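Local coordinates for fuculose-1-phosphate aldolase (Thermus thermophilus, PDB 2FK5), which belongs to the class II aldolase and adducin family and has the AraD-like fold, a mixed beta sheet flanked by helices, at residues H88-V93 / R149-F154. Residues are numbered along the deposited sequence; the frame is centred on the assembly and turned at random.
Sequences HAHPRV and RGHGAF
His88 lays its imidazole over the ring of Phe154 in an offset stack, planes only 8° apart and centroids 4.0 Å apart. His88 CD2 and Phe154 CZ, 3.3 Å apart, each lie over the face of the other ring, displaced toward its rim. The first torsion of His88 sets CG anti to the backbone N (chi1 179°), beside the carbonyl carbon. The edge of the ring meets segment 149-154, CD2 standing 3.0 Å from Ala153 O and CE1 3.3 Å from His151 NE2. The backbones of strands 85-89 and 152-157 pair antiparallel. Ala89 N donates to Ala153 O, and Ala153 N returns a bond to Ala89 O at 3.0 Å. His88 and Phe154 form the adjoining non-hydrogen-bonded pair, while the two alanines turn to the opposite face, against helix 162-191. This half is close-fitting. Phe154 carries the packing on to Val136 and Leu140 of helix 130-142.

Beyond Ala89 the packing is less close, and only His90 among the touching residues is partly exposed. On the alanine face, buried Pro91 touches Ala153 CB through CG at a slack 4.2 Å. His90 turns its edge to the face of buried His151, planes at 83°, with NE2 3.6 Å from His151 CE1; Glu110 of the second subunit packs against His90. His151 NE2 is hydrogen-bonded to Glu70, which probably fixes the turn of its ring. A classic beta bulge at His151 and Gly152, opposite Leu148, leads into the strand. His88 near the end of strand 85-89, His90 just past it and His151 just before strand 152-157 thus gather three imidazoles near the subunit interface, consistent with the three-histidine metal site typical of class II aldolases.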
# COMPACT_ATOMS: atom_id res chain seq x y z
N HIS A 88 -7.98 -20.58 3.85
CA HIS A 88 -7.98 -20.73 5.29
C HIS A 88 -7.36 -19.44 5.82
O HIS A 88 -6.23 -19.09 5.46
CB HIS A 88 -7.14 -21.94 5.74
CG HIS A 88 -7.10 -22.12 7.23
ND1 HIS A 88 -5.96 -22.47 7.90
CD2 HIS A 88 -8.07 -21.98 8.17
CE1 HIS A 88 -6.21 -22.53 9.20
NE2 HIS A 88 -7.49 -22.23 9.39
N ALA A 89 -8.10 -18.72 6.65
CA ALA A 89 -7.60 -17.46 7.19
C ALA A 89 -7.94 -17.37 8.66
O ALA A 89 -8.53 -18.29 9.24
CB ALA A 89 -8.21 -16.30 6.43
N HIS A 90 -7.56 -16.26 9.28
CA HIS A 90 -7.81 -16.07 10.70
C HIS A 90 -8.52 -14.76 11.01
O HIS A 90 -7.96 -13.86 11.63
CB HIS A 90 -6.50 -16.17 11.47
CG HIS A 90 -5.84 -17.50 11.34
ND1 HIS A 90 -5.23 -17.92 10.18
CD2 HIS A 90 -5.77 -18.55 12.20
CE1 HIS A 90 -4.82 -19.17 10.33
NE2 HIS A 90 -5.13 -19.57 11.55
N PRO A 91 -9.78 -14.65 10.57
CA PRO A 91 -10.57 -13.44 10.81
C PRO A 91 -10.71 -13.30 12.33
O PRO A 91 -11.38 -14.11 12.98
CB PRO A 91 -11.88 -13.75 10.11
CG PRO A 91 -12.01 -15.25 10.24
CD PRO A 91 -10.60 -15.73 9.98
N ARG A 92 -10.08 -12.27 12.89
CA ARG A 92 -10.05 -12.07 14.34
C ARG A 92 -11.39 -11.97 15.05
O ARG A 92 -11.60 -12.65 16.06
CB ARG A 92 -9.20 -10.84 14.67
CG ARG A 92 -7.83 -10.90 14.03
NE ARG A 92 -5.83 -9.65 13.40
CZ ARG A 92 -4.86 -8.74 13.45
NH1 ARG A 92 -4.93 -7.74 14.32
NH2 ARG A 92 -3.83 -8.82 12.62
N VAL A 93 -12.30 -11.14 14.56
CA VAL A 93 -13.58 -11.03 15.24
C VAL A 93 -14.38 -12.34 15.12
O VAL A 93 -15.00 -12.77 16.08
CB VAL A 93 -14.43 -9.86 14.72
CG1 VAL A 93 -15.77 -9.84 15.47
CG2 VAL A 93 -13.70 -8.53 14.95
N ARG A 149 -13.38 -23.46 15.93
CA ARG A 149 -13.28 -22.75 17.19
C ARG A 149 -11.87 -22.46 17.64
O ARG A 149 -11.04 -23.37 17.78
CB ARG A 149 -14.05 -23.49 18.29
CG ARG A 149 -13.97 -22.79 19.65
CD ARG A 149 -15.06 -23.29 20.58
NE ARG A 149 -16.38 -22.94 20.08
CZ ARG A 149 -17.51 -23.52 20.48
NH1 ARG A 149 -17.47 -24.49 21.38
N GLY A 150 -11.58 -21.18 17.84
CA GLY A 150 -10.27 -20.77 18.31
C GLY A 150 -9.13 -20.88 17.33
O GLY A 150 -7.99 -20.61 17.69
N HIS A 151 -9.41 -21.29 16.10
CA HIS A 151 -8.32 -21.38 15.13
C HIS A 151 -8.51 -20.39 13.99
O HIS A 151 -7.79 -19.40 13.90
CB HIS A 151 -8.18 -22.81 14.60
CG HIS A 151 -6.96 -23.01 13.75
ND1 HIS A 151 -5.74 -22.45 14.06
CD2 HIS A 151 -6.77 -23.71 12.60
CE1 HIS A 151 -4.85 -22.80 13.14
NE2 HIS A 151 -5.45 -23.57 12.25
N GLY A 152 -9.49 -20.64 13.14
CA GLY A 152 -9.72 -19.74 12.03
C GLY A 152 -10.95 -20.17 11.27
O GLY A 152 -11.89 -20.69 11.86
N ALA A 153 -10.94 -19.98 9.96
CA ALA A 153 -12.08 -20.33 9.13
C ALA A 153 -11.63 -20.82 7.76
O ALA A 153 -10.51 -20.54 7.32
CB ALA A 153 -12.99 -19.12 8.97
N PHE A 154 -12.53 -21.53 7.09
CA PHE A 154 -12.30 -22.05 5.75
C PHE A 154 -13.46 -21.59 4.88
O PHE A 154 -14.60 -21.59 5.33
CB PHE A 154 -12.26 -23.59 5.75
CG PHE A 154 -11.08 -24.17 6.47
CD1 PHE A 154 -11.08 -24.31 7.85
CD2 PHE A 154 -9.94 -24.54 5.76
CE1 PHE A 154 -9.97 -24.81 8.52
CE2 PHE A 154 -8.83 -25.05 6.43
CZ PHE A 154 -8.84 -25.18 7.80